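PDB 4TLV: ADP-ribosylating toxin CARDS from Mycoplasma pneumoniae, which transfers the ADP-ribosyl group of NAD(+) to multiple target proteins and causes vacuolization and disruption of respiratory epithelial integrity in the host. Local coordinates for residues H38-S51 and S225-P237. Numbering follows the deposited sequence.
Sequences HILSTNFGRSYFIS and SASLSFACPDWSP
The backbones of S41 and L228 come within 5.9 Å (CA to CA) where the loop leaving helix 35-40 passes the start of the short helix 228-231; S51 and S229 are similarly near, and between S41 and S51 the loop swings out to reach W235, G45 and W235 lying 7.0 Å apart (CA to CA). S41, which leaves helical geometry with positive phi, puts its hydroxyl against the N-terminal turn of the second helix, and L228 N donates to S41 OG at 2.9 Å. A water bonded to H38 O and S41 OG extends this polar patch, and a second water links H38 O to S227 OG.

F44 contributes most to the apolar part. With CG anti to the backbone N (chi1 -177°), its ring turns one face to L228 and an edge to W235. L228 CB sits almost on the ring normal, 3.5 Å from the centroid of the F44 ring, a CH-pi contact over the face. On the W235 side the geometry is T-shaped: the CD2–CE2 edge of F44 points into the indole face, the planes at 83°. C232 closes in obliquely with CB and sulfur, and G45 CA packs near W235 NE1. At the other end, S51 CB approaches F230 CE1 at 3.6 Å, while S51 OG lies 3.2 Å from S229 O, at best a weak hydrogen bond.

The contact joins the mART domain to the segment assigned to the NAD(+)-binding pocket. C232, beside the F44 ring, is disulfide-bonded to C249. E134 OE2, from strand 134-138, is hydrogen-bonded to H38 NE2, the same strand pairs with 49-53 through I50 and T137, and strand 214-219, which pairs with 225-226, meets L228 with S216 and A231 with A218.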
loop_
_atom_site.group_PDB
_atom_site.type_symbol
_atom_site.label_atom_id
_atom_site.label_comp_id
_atom_site.label_asym_id
_atom_site.label_seq_id
_atom_site.Cartn_x
_atom_site.Cartn_y
_atom_site.Cartn_z
ATOM N N HIS A 38 7.220 -11.854 13.858
ATOM C CA HIS A 38 7.753 -10.533 13.536
ATOM C C HIS A 38 6.662 -9.602 12.996
ATOM O O HIS A 38 6.584 -8.425 13.374
ATOM C CB HIS A 38 8.884 -10.642 12.514
ATOM C CG HIS A 38 9.352 -9.317 12.019
ATOM N ND1 HIS A 38 10.005 -8.414 12.833
ATOM C CD2 HIS A 38 9.202 -8.711 10.816
ATOM C CE1 HIS A 38 10.250 -7.311 12.145
ATOM N NE2 HIS A 38 9.782 -7.469 10.916
ATOM N N ILE A 39 5.830 -10.130 12.105
ATOM C CA ILE A 39 4.710 -9.381 11.543
ATOM C C ILE A 39 3.691 -9.040 12.635
ATOM O O ILE A 39 3.129 -7.935 12.657
ATOM C CB ILE A 39 3.991 -10.191 10.432
ATOM C CG1 ILE A 39 4.916 -10.372 9.225
ATOM C CG2 ILE A 39 2.712 -9.500 10.013
ATOM C CD1 ILE A 39 5.453 -9.055 8.663
ATOM N N LEU A 40 3.465 -9.984 13.548
ATOM C CA LEU A 40 2.419 -9.819 14.563
ATOM C C LEU A 40 2.937 -9.318 15.913
ATOM O O LEU A 40 2.167 -9.172 16.868
ATOM C CB LEU A 40 1.661 -11.140 14.754
ATOM C CG LEU A 40 0.991 -11.717 13.510
ATOM C CD1 LEU A 40 0.437 -13.111 13.807
ATOM C CD2 LEU A 40 -0.126 -10.771 13.068
ATOM N N SER A 41 4.243 -9.072 15.997
ATOM C CA SER A 41 4.878 -8.587 17.227
ATOM C C SER A 41 4.577 -9.482 18.439
ATOM O O SER A 41 4.398 -8.993 19.552
ATOM C CB SER A 41 4.490 -7.135 17.542
ATOM O OG SER A 41 4.793 -6.252 16.457
ATOM N N THR A 42 4.517 -10.789 18.210
ATOM C CA THR A 42 4.268 -11.754 19.282
ATOM C C THR A 42 5.402 -11.753 20.302
ATOM O O THR A 42 6.567 -11.889 19.929
ATOM C CB THR A 42 4.170 -13.174 18.722
ATOM O OG1 THR A 42 3.241 -13.185 17.641
ATOM C CG2 THR A 42 3.711 -14.161 19.817
ATOM N N ASN A 43 5.058 -11.631 21.586
ATOM C CA ASN A 43 6.068 -11.602 22.654
ATOM C C ASN A 43 7.256 -10.756 22.215
ATOM O O ASN A 43 8.399 -11.227 22.201
ATOM C CB ASN A 43 6.562 -13.017 22.992
ATOM C CG ASN A 43 5.451 -13.934 23.478
ATOM O OD1 ASN A 43 4.464 -13.367 24.160
ATOM N ND2 ASN A 43 5.483 -15.146 23.239
ATOM N N PHE A 44 6.968 -9.504 21.869
ATOM C CA PHE A 44 7.903 -8.633 21.169
ATOM C C PHE A 44 9.240 -8.470 21.873
ATOM O O PHE A 44 9.308 -8.322 23.101
ATOM C CB PHE A 44 7.262 -7.250 20.972
ATOM C CG PHE A 44 8.111 -6.291 20.200
ATOM C CD1 PHE A 44 8.292 -6.459 18.830
ATOM C CD2 PHE A 44 8.717 -5.215 20.830
ATOM C CE1 PHE A 44 9.073 -5.554 18.100
ATOM C CE2 PHE A 44 9.500 -4.311 20.103
ATOM C CZ PHE A 44 9.676 -4.486 18.743
ATOM N N GLY A 45 10.307 -8.482 21.086
ATOM C CA GLY A 45 11.610 -8.133 21.612
ATOM C C GLY A 45 12.672 -9.171 21.339
ATOM O O GLY A 45 13.794 -9.013 21.806
ATOM N N ARG A 46 12.330 -10.219 20.591
ATOM C CA ARG A 46 13.287 -11.314 20.338
ATOM C C ARG A 46 13.640 -11.503 18.863
ATOM O O ARG A 46 14.465 -12.358 18.537
ATOM C CB ARG A 46 12.729 -12.657 20.831
ATOM C CG ARG A 46 12.381 -12.750 22.315
ATOM C CD ARG A 46 11.339 -13.865 22.535
ATOM N NE ARG A 46 10.143 -13.631 21.726
ATOM C CZ ARG A 46 9.647 -14.470 20.815
ATOM N NH1 ARG A 46 10.218 -15.645 20.589
ATOM N NH2 ARG A 46 8.553 -14.133 20.137
ATOM N N SER A 47 13.015 -10.741 17.969
ATOM C CA SER A 47 13.203 -11.006 16.538
ATOM C C SER A 47 14.615 -10.739 16.006
ATOM O O SER A 47 15.294 -9.785 16.406
ATOM C CB SER A 47 12.200 -10.231 15.681
ATOM O OG SER A 47 12.296 -10.656 14.329
ATOM N N TYR A 48 15.034 -11.597 15.077
ATOM C CA TYR A 48 16.300 -11.448 14.374
ATOM C C TYR A 48 16.119 -10.497 13.202
ATOM O O TYR A 48 17.078 -10.094 12.595
ATOM C CB TYR A 48 16.725 -12.807 13.810
ATOM C CG TYR A 48 18.115 -12.852 13.220
ATOM C CD1 TYR A 48 19.240 -12.660 14.026
ATOM C CD2 TYR A 48 18.311 -13.149 11.872
ATOM C CE1 TYR A 48 20.509 -12.721 13.502
ATOM C CE2 TYR A 48 19.585 -13.224 11.334
ATOM C CZ TYR A 48 20.682 -13.003 12.151
ATOM O OH TYR A 48 21.948 -13.067 11.612
ATOM N N PHE A 49 14.868 -10.158 12.885
ATOM C CA PHE A 49 14.585 -9.349 11.712
ATOM C C PHE A 49 14.540 -7.869 12.081
ATOM O O PHE A 49 13.956 -7.511 13.102
ATOM C CB PHE A 49 13.236 -9.752 11.114
ATOM C CG PHE A 49 13.164 -11.199 10.679
ATOM C CD1 PHE A 49 14.291 -11.843 10.172
ATOM C CD2 PHE A 49 11.971 -11.912 10.766
ATOM C CE1 PHE A 49 14.240 -13.175 9.760
ATOM C CE2 PHE A 49 11.906 -13.243 10.346
ATOM C CZ PHE A 49 13.063 -13.877 9.844
ATOM N N ILE A 50 15.130 -7.016 11.241
ATOM C CA ILE A 50 15.051 -5.560 11.454
ATOM C C ILE A 50 14.143 -4.919 10.402
ATOM O O ILE A 50 14.300 -5.163 9.211
ATOM C CB ILE A 50 16.430 -4.904 11.388
ATOM C CG1 ILE A 50 17.337 -5.455 12.496
ATOM C CG2 ILE A 50 16.325 -3.381 11.538
ATOM C CD1 ILE A 50 18.779 -4.950 12.382
ATOM N N SER A 51 13.202 -4.086 10.844
ATOM C CA SER A 51 12.222 -3.503 9.923
ATOM C C SER A 51 12.691 -2.219 9.250
ATOM O O SER A 51 13.351 -1.374 9.861
ATOM C CB SER A 51 10.900 -3.228 10.649
ATOM O OG SER A 51 11.148 -2.361 11.754
ATOM N N SER A 225 -3.086 0.587 12.577
ATOM C CA SER A 225 -2.265 -0.357 13.333
ATOM C C SER A 225 -0.817 -0.270 12.872
ATOM O O SER A 225 -0.564 -0.126 11.679
ATOM C CB SER A 225 -2.746 -1.797 13.078
ATOM O OG SER A 225 -4.136 -1.922 13.276
ATOM N N ALA A 226 0.128 -0.368 13.809
ATOM C CA ALA A 226 1.550 -0.451 13.477
ATOM C C ALA A 226 2.132 -1.666 14.190
ATOM O O ALA A 226 1.700 -1.998 15.293
ATOM C CB ALA A 226 2.298 0.832 13.914
ATOM N N SER A 227 3.096 -2.345 13.582
ATOM C CA SER A 227 3.796 -3.361 14.369
ATOM C C SER A 227 4.736 -2.669 15.337
ATOM O O SER A 227 5.181 -1.538 15.110
ATOM C CB SER A 227 4.572 -4.352 13.500
ATOM O OG SER A 227 5.407 -3.666 12.612
ATOM N N LEU A 228 5.050 -3.354 16.422
ATOM C CA LEU A 228 5.971 -2.793 17.399
ATOM C C LEU A 228 7.390 -2.610 16.837
ATOM O O LEU A 228 8.155 -1.779 17.328
ATOM C CB LEU A 228 5.975 -3.640 18.675
ATOM C CG LEU A 228 4.778 -3.408 19.619
ATOM C CD1 LEU A 228 3.416 -3.672 18.960
ATOM C CD2 LEU A 228 4.946 -4.250 20.889
ATOM N N SER A 229 7.753 -3.357 15.802
ATOM C CA SER A 229 9.074 -3.237 15.254
ATOM C C SER A 229 9.185 -1.744 14.610
ATOM O O SER A 229 10.267 -1.172 14.572
ATOM C CB SER A 229 9.429 -4.299 14.212
ATOM O OG SER A 229 8.496 -4.273 13.141
ATOM N N PHE A 230 8.065 -1.202 14.134
ATOM C CA PHE A 230 8.023 0.177 13.648
ATOM C C PHE A 230 7.864 1.181 14.807
ATOM O O PHE A 230 8.612 2.164 14.903
ATOM C CB PHE A 230 6.879 0.369 12.632
ATOM C CG PHE A 230 7.226 -0.077 11.228
ATOM C CD1 PHE A 230 7.363 -1.427 10.921
ATOM C CD2 PHE A 230 7.409 0.848 10.215
ATOM C CE1 PHE A 230 7.706 -1.846 9.634
ATOM C CE2 PHE A 230 7.744 0.435 8.914
ATOM C CZ PHE A 230 7.902 -0.913 8.628
ATOM N N ALA A 231 6.883 0.938 15.672
ATOM C CA ALA A 231 6.512 1.919 16.711
ATOM C C ALA A 231 7.470 1.982 17.910
ATOM O O ALA A 231 7.473 2.976 18.652
ATOM C CB ALA A 231 5.107 1.665 17.193
ATOM N N CYS A 232 8.250 0.920 18.117
ATOM C CA CYS A 232 9.201 0.870 19.234
ATOM C C CYS A 232 10.596 0.568 18.694
ATOM O O CYS A 232 11.157 -0.481 18.996
ATOM C CB CYS A 232 8.812 -0.227 20.228
ATOM S SG CYS A 232 7.053 -0.436 20.547
ATOM N N PRO A 233 11.159 1.491 17.896
ATOM C CA PRO A 233 12.384 1.206 17.134
ATOM C C PRO A 233 13.592 0.977 18.032
ATOM O O PRO A 233 14.570 0.411 17.570
ATOM C CB PRO A 233 12.616 2.470 16.301
ATOM C CG PRO A 233 11.672 3.507 16.834
ATOM C CD PRO A 233 10.627 2.846 17.666
ATOM N N ASP A 234 13.509 1.395 19.290
ATOM C CA ASP A 234 14.640 1.259 20.200
ATOM C C ASP A 234 14.291 0.509 21.484
ATOM O O ASP A 234 14.867 0.744 22.545
ATOM C CB ASP A 234 15.221 2.635 20.476
ATOM C CG ASP A 234 15.634 3.319 19.200
ATOM O OD1 ASP A 234 16.627 2.867 18.614
ATOM O OD2 ASP A 234 14.933 4.244 18.752
ATOM N N TRP A 235 13.353 -0.415 21.351
ATOM C CA TRP A 235 12.930 -1.291 22.431
ATOM C C TRP A 235 14.117 -1.903 23.185
ATOM O O TRP A 235 15.045 -2.414 22.568
ATOM C CB TRP A 235 12.078 -2.410 21.841
ATOM C CG TRP A 235 11.595 -3.403 22.831
ATOM C CD1 TRP A 235 12.267 -4.493 23.291
ATOM C CD2 TRP A 235 10.322 -3.408 23.472
ATOM N NE1 TRP A 235 11.489 -5.181 24.186
ATOM C CE2 TRP A 235 10.286 -4.536 24.313
ATOM C CE3 TRP A 235 9.199 -2.578 23.405
ATOM C CZ2 TRP A 235 9.179 -4.852 25.089
ATOM C CZ3 TRP A 235 8.095 -2.891 24.178
ATOM C CH2 TRP A 235 8.092 -4.022 25.007
ATOM N N SER A 236 14.063 -1.859 24.518
ATOM C CA SER A 236 15.096 -2.465 25.374
ATOM C C SER A 236 14.467 -3.418 26.380
ATOM O O SER A 236 13.336 -3.211 26.805
ATOM C CB SER A 236 15.878 -1.393 26.146
ATOM O OG SER A 236 16.871 -0.780 25.339
ATOM N N PRO A 237 15.202 -4.467 26.777
ATOM C CA PRO A 237 14.664 -5.386 27.788
ATOM C C PRO A 237 14.529 -4.679 29.137
ATOM O O PRO A 237 15.400 -3.882 29.491
ATOM C CB PRO A 237 15.733 -6.485 27.879
ATOM C CG PRO A 237 16.617 -6.298 26.670
ATOM C CD PRO A 237 16.564 -4.837 26.356
HETATM O O HOH W 1 6.559 -5.965 11.393
HETATM O O HOH W 2 7.166 -6.687 15.321
#